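Local coordinates for protein beta sliding clamp (Streptococcus pneumoniae, PDB 2AWA) that probably forms a head-to-tail ring dimer around DNA that tethers DNA polymerases and other proteins and makes replication processive, at residues 22-27 and 96-101; 43-48 and 88-93; 67-72 and 247-252; 92-97 and 125-130. One frame throughout, in Å; residues are numbered along the deposited sequence.

Interaction 1 of 4, residues 22-27 and 96-101; sequences LFLQAL and NVVSSL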
loop_
_atom_site.group_PDB
_atom_site.type_symbol
_atom_site.label_atom_id
_atom_site.label_comp_id
_atom_site.label_asym_id
_atom_site.label_seq_id
_atom_site.Cartn_x
_atom_site.Cartn_y
_atom_site.Cartn_z
ATOM N N LEU B 22 -19.854 -15.128 0.930
ATOM C CA LEU B 22 -20.938 -14.185 1.183
ATOM C C LEU B 22 -20.903 -13.728 2.639
ATOM O O LEU B 22 -21.174 -12.552 2.924
ATOM C CB LEU B 22 -22.302 -14.768 0.830
ATOM C CG LEU B 22 -23.399 -13.693 0.793
ATOM C CD1 LEU B 22 -24.319 -13.878 -0.401
ATOM C CD2 LEU B 22 -24.197 -13.663 2.088
ATOM N N PHE B 23 -20.539 -14.645 3.545
ATOM C CA PHE B 23 -20.377 -14.319 4.962
ATOM C C PHE B 23 -19.286 -13.287 5.089
ATOM O O PHE B 23 -19.493 -12.226 5.661
ATOM C CB PHE B 23 -20.029 -15.580 5.760
ATOM C CG PHE B 23 -20.073 -15.417 7.272
ATOM C CD1 PHE B 23 -21.076 -14.703 7.898
ATOM C CD2 PHE B 23 -19.150 -16.073 8.072
ATOM C CE1 PHE B 23 -21.111 -14.588 9.276
ATOM C CE2 PHE B 23 -19.194 -15.965 9.449
ATOM C CZ PHE B 23 -20.173 -15.214 10.047
ATOM N N LEU B 24 -18.124 -13.593 4.514
ATOM C CA LEU B 24 -16.954 -12.717 4.618
ATOM C C LEU B 24 -17.232 -11.318 4.082
ATOM O O LEU B 24 -16.697 -10.338 4.597
ATOM C CB LEU B 24 -15.757 -13.318 3.875
ATOM C CG LEU B 24 -14.403 -12.656 4.127
ATOM C CD1 LEU B 24 -14.002 -12.710 5.604
ATOM C CD2 LEU B 24 -13.342 -13.327 3.284
ATOM N N GLN B 25 -18.059 -11.226 3.049
ATOM C CA GLN B 25 -18.376 -9.932 2.472
ATOM C C GLN B 25 -19.196 -9.127 3.460
ATOM O O GLN B 25 -18.863 -8.009 3.767
ATOM C CB GLN B 25 -19.134 -10.079 1.153
ATOM C CG GLN B 25 -19.253 -8.756 0.427
ATOM C CD GLN B 25 -20.282 -8.762 -0.665
ATOM O OE1 GLN B 25 -20.617 -9.812 -1.218
ATOM N NE2 GLN B 25 -20.799 -7.580 -0.988
ATOM N N ALA B 26 -20.271 -9.713 3.959
ATOM C CA ALA B 26 -21.078 -9.092 4.995
ATOM C C ALA B 26 -20.256 -8.660 6.207
ATOM O O ALA B 26 -20.469 -7.560 6.722
ATOM C CB ALA B 26 -22.192 -10.019 5.418
ATOM N N LEU B 27 -19.307 -9.488 6.659
ATOM C CA LEU B 27 -18.458 -9.082 7.793
ATOM C C LEU B 27 -17.618 -7.840 7.457
ATOM O O LEU B 27 -17.444 -6.965 8.316
ATOM C CB LEU B 27 -17.557 -10.216 8.281
ATOM C CG LEU B 27 -18.296 -11.387 8.951
ATOM C CD1 LEU B 27 -17.424 -12.644 9.062
ATOM C CD2 LEU B 27 -18.854 -11.018 10.326
ATOM N N ASN B 96 -10.230 -12.090 9.918
ATOM C CA ASN B 96 -9.019 -12.750 9.426
ATOM C C ASN B 96 -9.103 -14.267 9.422
ATOM O O ASN B 96 -8.594 -14.915 8.512
ATOM C CB ASN B 96 -7.794 -12.367 10.263
ATOM C CG ASN B 96 -7.259 -11.036 9.901
ATOM O OD1 ASN B 96 -7.156 -10.707 8.726
ATOM N ND2 ASN B 96 -6.908 -10.248 10.900
ATOM N N VAL B 97 -9.704 -14.828 10.463
ATOM C CA VAL B 97 -9.742 -16.266 10.614
ATOM C C VAL B 97 -10.671 -16.861 9.566
ATOM O O VAL B 97 -10.292 -17.801 8.877
ATOM C CB VAL B 97 -10.182 -16.668 12.039
ATOM C CG1 VAL B 97 -10.686 -18.123 12.083
ATOM C CG2 VAL B 97 -9.044 -16.458 13.001
ATOM N N VAL B 98 -11.881 -16.315 9.454
ATOM C CA VAL B 98 -12.822 -16.795 8.459
ATOM C C VAL B 98 -12.157 -16.768 7.088
ATOM O O VAL B 98 -12.111 -17.756 6.370
ATOM C CB VAL B 98 -14.091 -15.919 8.425
ATOM C CG1 VAL B 98 -14.888 -16.168 7.152
ATOM C CG2 VAL B 98 -14.953 -16.155 9.670
ATOM N N SER B 99 -11.630 -15.606 6.742
ATOM C CA SER B 99 -10.915 -15.410 5.500
ATOM C C SER B 99 -9.841 -16.492 5.242
ATOM O O SER B 99 -9.585 -16.860 4.095
ATOM C CB SER B 99 -10.298 -14.015 5.523
ATOM O OG SER B 99 -9.399 -13.853 4.461
ATOM N N SER B 100 -9.223 -17.005 6.303
ATOM C CA SER B 100 -8.198 -18.032 6.173
ATOM C C SER B 100 -8.730 -19.464 5.959
ATOM O O SER B 100 -7.958 -20.354 5.647
ATOM C CB SER B 100 -7.322 -18.028 7.421
ATOM O OG SER B 100 -7.977 -18.698 8.490
ATOM N N LEU B 101 -10.023 -19.691 6.144
ATOM C CA LEU B 101 -10.579 -21.043 6.079
ATOM C C LEU B 101 -10.540 -21.599 4.653
ATOM O O LEU B 101 -10.666 -20.838 3.695
ATOM C CB LEU B 101 -12.011 -21.059 6.623
ATOM C CG LEU B 101 -12.101 -20.674 8.105
ATOM C CD1 LEU B 101 -13.549 -20.467 8.562
ATOM C CD2 LEU B 101 -11.393 -21.706 8.993
#
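Leu-24 and Val-98 meet between two helices that run nearly antiparallel, at 158°, with the axes of these short segments 10.1 Å apart. The CD1 methyl of Leu-24 lies 3.9 Å from CG1 of Val-98, and the two side chains pass alongside each other, running opposite ways. CD2 of Leu-24 rests 3.8 Å from CB of Ser-99, which CD1 also touches, so it is mainly the carbon of the serine that is met. CG of Leu-24 is anti to its backbone N (chi1 -168°), which carries the methyl fork across the gap.

On the buried side, CG2 of Val-98 has two partners. It lies 4.3 Å from CE2 of Phe-23, approaching that ring obliquely. It is equally far, 4.3 Å, from CD1 of Leu-27. That same CD1 sits over the centre of one face of the Phe-23 ring, 3.7 Å above its plane. One turn of the helix thus backs up the next.

Further out, Phe-23 packs on Ile-70 of strand 64-71, and Leu-27 on Phe-94 and Ile-95. Near the C-terminal end of helix 91-100, Ser-100 O accepts a hydrogen bond from Arg-289 of the second subunit. Such an antiparallel helix pair, backed by sheet, is typical of a sliding clamp domain, whose helices line the central hole of the ring.

Interaction 2 of 4, residues 43-48 and 88-93; sequences LSTVKI and LLEASF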
loop_
_atom_site.group_PDB
_atom_site.type_symbol
_atom_site.label_atom_id
_atom_site.label_comp_id
_atom_site.label_asym_id
_atom_site.label_seq_id
_atom_site.Cartn_x
_atom_site.Cartn_y
_atom_site.Cartn_z
ATOM N N LEU B 43 -16.780 -2.076 21.737
ATOM C CA LEU B 43 -17.180 -1.681 20.389
ATOM C C LEU B 43 -16.226 -2.131 19.281
ATOM O O LEU B 43 -16.539 -1.946 18.097
ATOM C CB LEU B 43 -17.410 -0.177 20.341
ATOM C CG LEU B 43 -18.691 0.260 21.052
ATOM C CD1 LEU B 43 -18.864 1.766 20.962
ATOM C CD2 LEU B 43 -19.902 -0.429 20.440
ATOM N N SER B 44 -15.102 -2.745 19.664
ATOM C CA SER B 44 -14.208 -3.444 18.721
ATOM C C SER B 44 -14.750 -4.818 18.260
ATOM O O SER B 44 -14.213 -5.437 17.346
ATOM C CB SER B 44 -12.824 -3.624 19.335
ATOM O OG SER B 44 -12.849 -4.500 20.457
ATOM N N THR B 45 -15.815 -5.293 18.891
ATOM C CA THR B 45 -16.386 -6.574 18.543
ATOM C C THR B 45 -17.443 -6.385 17.484
ATOM O O THR B 45 -18.023 -5.318 17.392
ATOM C CB THR B 45 -17.033 -7.290 19.785
ATOM O OG1 THR B 45 -18.192 -6.569 20.243
ATOM C CG2 THR B 45 -16.030 -7.417 20.909
ATOM N N VAL B 46 -17.655 -7.413 16.668
ATOM C CA VAL B 46 -18.871 -7.529 15.894
ATOM C C VAL B 46 -19.837 -8.350 16.715
ATOM O O VAL B 46 -19.417 -9.217 17.481
ATOM C CB VAL B 46 -18.670 -8.164 14.504
ATOM C CG1 VAL B 46 -17.862 -9.465 14.566
ATOM C CG2 VAL B 46 -20.031 -8.382 13.815
ATOM N N LYS B 47 -21.120 -8.025 16.581
ATOM C CA LYS B 47 -22.199 -8.701 17.275
ATOM C C LYS B 47 -22.960 -9.472 16.239
ATOM O O LYS B 47 -23.242 -8.946 15.166
ATOM C CB LYS B 47 -23.121 -7.686 17.953
ATOM C CG LYS B 47 -24.453 -8.234 18.463
ATOM C CD LYS B 47 -25.037 -7.285 19.496
ATOM C CE LYS B 47 -26.555 -7.261 19.500
ATOM N NZ LYS B 47 -27.125 -8.546 19.919
ATOM N N ILE B 48 -23.300 -10.713 16.581
ATOM C CA ILE B 48 -23.899 -11.665 15.656
ATOM C C ILE B 48 -25.179 -12.220 16.250
ATOM O O ILE B 48 -25.135 -13.112 17.105
ATOM C CB ILE B 48 -22.933 -12.826 15.371
ATOM C CG1 ILE B 48 -21.657 -12.291 14.740
ATOM C CG2 ILE B 48 -23.558 -13.866 14.435
ATOM C CD1 ILE B 48 -20.552 -13.275 14.786
ATOM N N LEU B 88 -20.630 -12.112 20.717
ATOM C CA LEU B 88 -19.672 -11.107 20.302
ATOM C C LEU B 88 -18.322 -11.724 19.980
ATOM O O LEU B 88 -17.845 -12.573 20.722
ATOM C CB LEU B 88 -19.459 -10.114 21.427
ATOM C CG LEU B 88 -20.718 -9.402 21.869
ATOM C CD1 LEU B 88 -20.365 -8.333 22.891
ATOM C CD2 LEU B 88 -21.431 -8.811 20.670
ATOM N N LEU B 89 -17.696 -11.275 18.891
ATOM C CA LEU B 89 -16.326 -11.672 18.579
ATOM C C LEU B 89 -15.493 -10.441 18.238
ATOM O O LEU B 89 -16.009 -9.474 17.692
ATOM C CB LEU B 89 -16.323 -12.631 17.407
ATOM C CG LEU B 89 -17.011 -13.974 17.646
ATOM C CD1 LEU B 89 -17.509 -14.590 16.351
ATOM C CD2 LEU B 89 -16.051 -14.906 18.358
ATOM N N GLU B 90 -14.211 -10.461 18.573
ATOM C CA GLU B 90 -13.334 -9.376 18.151
ATOM C C GLU B 90 -13.266 -9.400 16.638
ATOM O O GLU B 90 -12.868 -10.395 16.029
ATOM C CB GLU B 90 -11.960 -9.496 18.764
ATOM C CG GLU B 90 -11.972 -9.288 20.274
ATOM C CD GLU B 90 -12.184 -7.831 20.699
ATOM O OE1 GLU B 90 -12.087 -6.921 19.838
ATOM O OE2 GLU B 90 -12.429 -7.598 21.911
ATOM N N ALA B 91 -13.691 -8.302 16.038
ATOM C CA ALA B 91 -13.984 -8.274 14.624
ATOM C C ALA B 91 -12.771 -8.517 13.738
ATOM O O ALA B 91 -12.810 -9.394 12.902
ATOM C CB ALA B 91 -14.713 -6.958 14.253
ATOM N N SER B 92 -11.695 -7.762 13.897
ATOM C CA SER B 92 -10.510 -7.966 13.040
ATOM C C SER B 92 -10.073 -9.409 13.020
ATOM O O SER B 92 -9.976 -10.023 11.959
ATOM C CB SER B 92 -9.339 -7.128 13.503
ATOM O OG SER B 92 -9.534 -5.801 13.115
ATOM N N PHE B 93 -9.819 -9.951 14.205
ATOM C CA PHE B 93 -9.328 -11.309 14.318
ATOM C C PHE B 93 -10.290 -12.307 13.651
ATOM O O PHE B 93 -9.884 -13.092 12.801
ATOM C CB PHE B 93 -9.103 -11.661 15.781
ATOM C CG PHE B 93 -8.341 -12.912 15.968
ATOM C CD1 PHE B 93 -7.051 -13.014 15.491
ATOM C CD2 PHE B 93 -8.901 -13.998 16.604
ATOM C CE1 PHE B 93 -6.329 -14.177 15.635
ATOM C CE2 PHE B 93 -8.177 -15.165 16.750
ATOM C CZ PHE B 93 -6.885 -15.246 16.263
#
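Leu-88 faces Lys-47 and Thr-45 in an antiparallel strand pair. Its CD2 lies 3.4 Å from CB of Lys-47 and follows the start of that chain, while the lysine amine goes on to a salt bridge with Asp-49. CD1 of Leu-88 turns instead towards OG1 of Thr-45, whose hydroxyl is hydrogen-bonded to Ile-42 O. The backbone also takes part: CA of Leu-88 makes a CA-H...O contact to Val-46 O.

Leu-89 and Val-46 form the hydrogen-bonded pair. Leu-89 N donates to Val-46 O at 3.0 Å. The return bond, from Val-46 N to Leu-89 O, is shorter at 2.8 Å but more bent, with 140° at the hydrogen. The side chain of Leu-89 puts CD1 3.7 Å from CD1 of Ile-48, and both pack on Phe-94 and Phe-108.

Glu-90 stands at the N-cap position. Its chain bends at chi2 (-73°), which brings the carboxylate back over the start of the first segment. Ser-44 OG donates to the syn lone pair of Glu-90 OE1 at 2.6 Å. Pro-41 O is also within hydrogen-bonding reach of that hydroxyl, so the two acceptors probably share or compete for its single proton.

Ala-91 begins the helix. Its N donates to Ser-44 O at 3.2 Å, nearly straight at 167°. Its CB lies 4.0 Å from CG1 of Val-46. This is a strand-to-helix junction of the clamp domain: strand 85-90, outermost of its sheet within the chain, pairs with strand 45-50 and runs directly into helix 91-100.

Interaction 3 of 4, residues 67-72 and 247-252; sequences ENFISQ and SENISF
Glu-67 pairs with Ser-251, and with this antiparallel pairing the N-terminal domain and the central domain share one continuous sheet, as is usual in the beta clamp. The two strands run at 176° to each other. Glu-67 N donates to Ser-251 O at 2.8 Å, and Ser-251 N returns a bond to Glu-67 O at 3.0 Å. That carbonyl oxygen is gripped further: a water donates to it and also bonds to Ser-251 OG at 3.0 Å, clipping the side chain to the opposite backbone. CA of Ile-250 adds a CA-H...O contact to the same oxygen. The CB atoms of Glu-67 and Ser-251 touch on one sheet face.

Asn-68 stands on the other face, beside Ile-250, the two side chains pointing the same way. With CG anti to the backbone N (chi1 -161°), its OD1 lies 3.4 Å from CG1 of Ile-250. Its ND2 is used elsewhere, donating to Ala-26 O on helix 20-31.

Phe-69 closes the ladder. Its N donates to Asn-249 O at 2.9 Å. Behind that residue, Ser-247 OG accepts from Ile-250 N in an ST motif that shapes the turn leading into the strand. The side chains of Phe-69 and Asn-249 cross at about a right angle, with ring and amide planes turned 54° from each other. OD1 of Asn-249 comes to the ring edge, near its plane, 4.1 Å from Phe-69 CD2.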
loop_
_atom_site.group_PDB
_atom_site.type_symbol
_atom_site.label_atom_id
_atom_site.label_comp_id
_atom_site.label_asym_id
_atom_site.label_seq_id
_atom_site.Cartn_x
_atom_site.Cartn_y
_atom_site.Cartn_z
ATOM N N GLU B 67 -26.046 -2.309 10.545
ATOM C CA GLU B 67 -26.705 -3.596 10.705
ATOM C C GLU B 67 -26.835 -4.252 9.349
ATOM O O GLU B 67 -27.667 -3.869 8.536
ATOM C CB GLU B 67 -28.088 -3.442 11.267
ATOM C CG GLU B 67 -28.163 -2.748 12.580
ATOM C CD GLU B 67 -29.547 -2.853 13.158
ATOM O OE1 GLU B 67 -30.352 -3.617 12.579
ATOM O OE2 GLU B 67 -29.827 -2.189 14.180
ATOM N N ASN B 68 -25.998 -5.250 9.116
ATOM C CA ASN B 68 -26.011 -6.008 7.875
ATOM C C ASN B 68 -26.649 -7.384 8.089
ATOM O O ASN B 68 -26.107 -8.239 8.777
ATOM C CB ASN B 68 -24.580 -6.159 7.391
ATOM C CG ASN B 68 -24.488 -6.514 5.953
ATOM O OD1 ASN B 68 -25.485 -6.583 5.230
ATOM N ND2 ASN B 68 -23.275 -6.742 5.516
ATOM N N PHE B 69 -27.797 -7.575 7.471
ATOM C CA PHE B 69 -28.591 -8.781 7.617
ATOM C C PHE B 69 -28.384 -9.746 6.432
ATOM O O PHE B 69 -28.448 -9.341 5.275
ATOM C CB PHE B 69 -30.050 -8.329 7.728
ATOM C CG PHE B 69 -31.047 -9.417 7.655
ATOM C CD1 PHE B 69 -31.260 -10.254 8.737
ATOM C CD2 PHE B 69 -31.836 -9.572 6.525
ATOM C CE1 PHE B 69 -32.242 -11.255 8.692
ATOM C CE2 PHE B 69 -32.824 -10.560 6.476
ATOM C CZ PHE B 69 -33.019 -11.402 7.563
ATOM N N ILE B 70 -28.121 -11.014 6.735
ATOM C CA ILE B 70 -28.116 -12.084 5.730
ATOM C C ILE B 70 -29.326 -12.959 5.987
ATOM O O ILE B 70 -29.380 -13.624 7.003
ATOM C CB ILE B 70 -26.855 -12.986 5.851
ATOM C CG1 ILE B 70 -25.589 -12.152 5.859
ATOM C CG2 ILE B 70 -26.810 -14.005 4.715
ATOM C CD1 ILE B 70 -24.365 -12.903 6.359
ATOM N N SER B 71 -30.299 -12.969 5.090
ATOM C CA SER B 71 -31.495 -13.806 5.293
ATOM C C SER B 71 -31.258 -15.281 4.915
ATOM O O SER B 71 -30.542 -15.589 3.953
ATOM C CB SER B 71 -32.681 -13.287 4.491
ATOM O OG SER B 71 -32.772 -13.956 3.255
ATOM N N GLN B 72 -31.892 -16.172 5.681
ATOM C CA GLN B 72 -31.911 -17.614 5.409
ATOM C C GLN B 72 -32.295 -17.888 3.956
ATOM O O GLN B 72 -31.640 -18.691 3.287
ATOM C CB GLN B 72 -32.896 -18.308 6.374
ATOM C CG GLN B 72 -33.242 -19.786 6.092
ATOM C CD GLN B 72 -34.557 -20.206 6.749
ATOM N N SER B 247 -31.014 -0.008 2.824
ATOM C CA SER B 247 -31.296 -0.794 1.636
ATOM C C SER B 247 -32.048 -2.018 2.093
ATOM O O SER B 247 -32.479 -2.087 3.225
ATOM C CB SER B 247 -29.992 -1.173 0.936
ATOM O OG SER B 247 -29.135 -1.906 1.790
ATOM N N GLU B 248 -32.232 -2.996 1.217
ATOM C CA GLU B 248 -32.945 -4.209 1.609
ATOM C C GLU B 248 -32.344 -4.828 2.866
ATOM O O GLU B 248 -33.066 -5.177 3.783
ATOM C CB GLU B 248 -32.946 -5.229 0.475
ATOM C CG GLU B 248 -33.763 -6.500 0.756
ATOM C CD GLU B 248 -34.077 -7.323 -0.510
ATOM O OE1 GLU B 248 -33.957 -6.785 -1.640
ATOM O OE2 GLU B 248 -34.451 -8.514 -0.373
ATOM N N ASN B 249 -31.019 -4.939 2.902
ATOM C CA ASN B 249 -30.325 -5.692 3.951
ATOM C C ASN B 249 -29.456 -4.878 4.898
ATOM O O ASN B 249 -29.016 -5.388 5.920
ATOM C CB ASN B 249 -29.419 -6.735 3.308
ATOM C CG ASN B 249 -30.166 -7.685 2.444
ATOM O OD1 ASN B 249 -31.285 -8.086 2.754
ATOM N ND2 ASN B 249 -29.546 -8.071 1.341
ATOM N N ILE B 250 -29.174 -3.636 4.555
ATOM C CA ILE B 250 -28.258 -2.847 5.345
ATOM C C ILE B 250 -28.976 -1.634 5.936
ATOM O O ILE B 250 -29.708 -0.926 5.245
ATOM C CB ILE B 250 -27.048 -2.386 4.500
ATOM C CG1 ILE B 250 -26.341 -3.596 3.867
ATOM C CG2 ILE B 250 -26.095 -1.576 5.348
ATOM C CD1 ILE B 250 -25.451 -3.257 2.677
ATOM N N SER B 251 -28.750 -1.423 7.229
ATOM C CA SER B 251 -29.151 -0.222 7.913
ATOM C C SER B 251 -27.869 0.464 8.354
ATOM O O SER B 251 -27.020 -0.155 8.976
ATOM C CB SER B 251 -29.986 -0.570 9.129
ATOM O OG SER B 251 -31.089 -1.388 8.789
ATOM N N PHE B 252 -27.741 1.742 8.014
ATOM C CA PHE B 252 -26.550 2.535 8.299
ATOM C C PHE B 252 -27.005 3.808 8.993
ATOM O O PHE B 252 -27.656 4.665 8.371
ATOM C CB PHE B 252 -25.861 2.835 6.970
ATOM C CG PHE B 252 -24.673 3.737 7.064
ATOM C CD1 PHE B 252 -23.467 3.276 7.540
ATOM C CD2 PHE B 252 -24.733 5.031 6.582
ATOM C CE1 PHE B 252 -22.350 4.104 7.579
ATOM C CE2 PHE B 252 -23.601 5.863 6.612
ATOM C CZ PHE B 252 -22.423 5.390 7.115
HETATM O O HOH W 1 -30.813 -4.374 8.555
#

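Interaction 4 of 4, residues 92-97 and 125-130; sequences SFFINV and ITLKGK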
loop_
_atom_site.group_PDB
_atom_site.type_symbol
_atom_site.label_atom_id
_atom_site.label_comp_id
_atom_site.label_asym_id
_atom_site.label_seq_id
_atom_site.Cartn_x
_atom_site.Cartn_y
_atom_site.Cartn_z
ATOM N N SER B 92 -11.695 -7.762 13.897
ATOM C CA SER B 92 -10.510 -7.966 13.040
ATOM C C SER B 92 -10.073 -9.409 13.020
ATOM O O SER B 92 -9.976 -10.023 11.959
ATOM C CB SER B 92 -9.339 -7.128 13.503
ATOM O OG SER B 92 -9.534 -5.801 13.115
ATOM N N PHE B 93 -9.819 -9.951 14.205
ATOM C CA PHE B 93 -9.328 -11.309 14.318
ATOM C C PHE B 93 -10.290 -12.307 13.651
ATOM O O PHE B 93 -9.884 -13.092 12.801
ATOM C CB PHE B 93 -9.103 -11.661 15.781
ATOM C CG PHE B 93 -8.341 -12.912 15.968
ATOM C CD1 PHE B 93 -7.051 -13.014 15.491
ATOM C CD2 PHE B 93 -8.901 -13.998 16.604
ATOM C CE1 PHE B 93 -6.329 -14.177 15.635
ATOM C CE2 PHE B 93 -8.177 -15.165 16.750
ATOM C CZ PHE B 93 -6.885 -15.246 16.263
ATOM N N PHE B 94 -11.566 -12.244 14.024
ATOM C CA PHE B 94 -12.565 -13.171 13.529
ATOM C C PHE B 94 -12.564 -13.153 12.027
ATOM O O PHE B 94 -12.468 -14.210 11.375
ATOM C CB PHE B 94 -13.955 -12.783 14.048
ATOM C CG PHE B 94 -15.068 -13.621 13.495
ATOM C CD1 PHE B 94 -15.027 -15.004 13.583
ATOM C CD2 PHE B 94 -16.176 -13.024 12.907
ATOM C CE1 PHE B 94 -16.073 -15.782 13.084
ATOM C CE2 PHE B 94 -17.235 -13.789 12.419
ATOM C CZ PHE B 94 -17.178 -15.166 12.498
ATOM N N ILE B 95 -12.643 -11.942 11.482
ATOM C CA ILE B 95 -12.640 -11.749 10.035
ATOM C C ILE B 95 -11.414 -12.341 9.366
ATOM O O ILE B 95 -11.552 -13.030 8.364
ATOM C CB ILE B 95 -12.819 -10.276 9.642
ATOM C CG1 ILE B 95 -14.270 -9.877 9.938
ATOM C CG2 ILE B 95 -12.502 -10.077 8.161
ATOM C CD1 ILE B 95 -14.599 -8.398 9.770
ATOM N N ASN B 96 -10.230 -12.090 9.918
ATOM C CA ASN B 96 -9.019 -12.750 9.426
ATOM C C ASN B 96 -9.103 -14.267 9.422
ATOM O O ASN B 96 -8.594 -14.915 8.512
ATOM C CB ASN B 96 -7.794 -12.367 10.263
ATOM C CG ASN B 96 -7.259 -11.036 9.901
ATOM O OD1 ASN B 96 -7.156 -10.707 8.726
ATOM N ND2 ASN B 96 -6.908 -10.248 10.900
ATOM N N VAL B 97 -9.704 -14.828 10.463
ATOM C CA VAL B 97 -9.742 -16.266 10.614
ATOM C C VAL B 97 -10.671 -16.861 9.566
ATOM O O VAL B 97 -10.292 -17.801 8.877
ATOM C CB VAL B 97 -10.182 -16.668 12.039
ATOM C CG1 VAL B 97 -10.686 -18.123 12.083
ATOM C CG2 VAL B 97 -9.044 -16.458 13.001
ATOM N N ILE B 125 -11.458 -24.487 14.132
ATOM C CA ILE B 125 -10.898 -23.325 14.798
ATOM C C ILE B 125 -11.918 -22.740 15.775
ATOM O O ILE B 125 -13.016 -22.313 15.382
ATOM C CB ILE B 125 -10.430 -22.224 13.807
ATOM C CG1 ILE B 125 -9.377 -22.774 12.848
ATOM C CG2 ILE B 125 -9.843 -21.027 14.572
ATOM C CD1 ILE B 125 -8.652 -21.708 12.049
ATOM N N THR B 126 -11.502 -22.706 17.043
ATOM C CA THR B 126 -12.334 -22.323 18.166
ATOM C C THR B 126 -11.876 -20.967 18.631
ATOM O O THR B 126 -10.712 -20.782 18.915
ATOM C CB THR B 126 -12.182 -23.346 19.300
ATOM O OG1 THR B 126 -12.644 -24.617 18.837
ATOM C CG2 THR B 126 -12.969 -22.949 20.527
ATOM N N LEU B 127 -12.786 -20.011 18.686
ATOM C CA LEU B 127 -12.448 -18.681 19.129
ATOM C C LEU B 127 -13.244 -18.340 20.373
ATOM O O LEU B 127 -14.365 -18.762 20.513
ATOM C CB LEU B 127 -12.772 -17.677 18.028
ATOM C CG LEU B 127 -12.089 -17.862 16.669
ATOM C CD1 LEU B 127 -12.818 -17.061 15.614
ATOM C CD2 LEU B 127 -10.655 -17.441 16.748
ATOM N N LYS B 128 -12.648 -17.557 21.264
ATOM C CA LYS B 128 -13.300 -17.095 22.484
ATOM C C LYS B 128 -14.101 -15.812 22.214
ATOM O O LYS B 128 -13.563 -14.811 21.745
ATOM C CB LYS B 128 -12.239 -16.871 23.571
ATOM C CG LYS B 128 -12.766 -16.426 24.938
ATOM C CD LYS B 128 -13.654 -17.475 25.600
ATOM C CE LYS B 128 -14.159 -16.996 26.951
ATOM N NZ LYS B 128 -14.888 -18.075 27.684
ATOM N N GLY B 129 -15.395 -15.853 22.495
ATOM C CA GLY B 129 -16.249 -14.680 22.327
ATOM C C GLY B 129 -16.723 -14.120 23.650
ATOM O O GLY B 129 -16.204 -14.461 24.703
ATOM N N LYS B 130 -17.729 -13.266 23.587
ATOM C CA LYS B 130 -18.281 -12.630 24.768
ATOM C C LYS B 130 -19.795 -12.679 24.697
ATOM O O LYS B 130 -20.374 -12.634 23.614
ATOM C CB LYS B 130 -17.828 -11.167 24.851
ATOM C CG LYS B 130 -16.391 -10.949 25.287
ATOM C CD LYS B 130 -15.866 -9.630 24.766
ATOM C CE LYS B 130 -14.421 -9.406 25.149
ATOM N NZ LYS B 130 -14.288 -9.031 26.585
#
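Phe-94 and Leu-127 bring helix 92-97 and strand 125-128 together with their CA atoms 7.9 Å apart, the two elements running antiparallel at 172° with axes 10.5 Å apart.

Leu-127 is the centre of the contact. Its side chain points from the strand at the helix and splits between three residues. CD1 meets the ring of Phe-94 at its edge, near the plane, 3.6 Å from atom CD1 of that ring. The two side chains cross at about a right angle. The other methyl, CD2 of Leu-127, lies close to Phe-93, 3.4 Å from CE2, and approaches that ring obliquely. The same CD2 also meets CG2 of Val-97 tip to tip at 4.2 Å.

Val-97 fills in beside Phe-93. Its CG2 sits 4.0 Å above the plane of the Phe-93 ring, offset toward the rim, so the helix itself steadies the ring. The other branch of Val-97 serves Ile-125. With CG1 anti to the backbone N (chi1 161°), that methyl reaches CG2 of Ile-125 at 3.9 Å, again tip to tip.

The strand has a second task. Residues Ile-125 to Leu-127 pair in an antiparallel ladder with a strand of the second subunit, which carries the sheet across the interface. Val-97 also packs on Leu-292 of that subunit, and Phe-93 on Val-320 of it. The contact between helix and strand is wholly apolar. With no polar pair across it, it probably depends on the fit of methyls and rings and on keeping water out, at the dimer interface itself.

How the interactions relate
Helix 91-100 ties three of the four contacts together. Interactions 2 and 4 lie closest, centres 8 Å apart. They share Ser-92 and Phe-93, and Lys-130 N lies 2.9 Å from Leu-88 O, a probable hydrogen bond. Interactions 1 and 4 are 10 Å apart and share Asn-96 and Val-97. Both touch the second subunit, as does Phe-93 of interaction 2. Interaction 3 is farthest from interaction 4, 22 Å centre to centre, but touches interaction 1, 17 Å away. There Ile-70 packs against Leu-22, Phe-23 and Ala-26, and Asn-68 bonds to Ala-26. Interactions 2 and 3 share a sheet. Together the contacts run from the dimer interface, through the N-terminal domain, to its seam with the central domain.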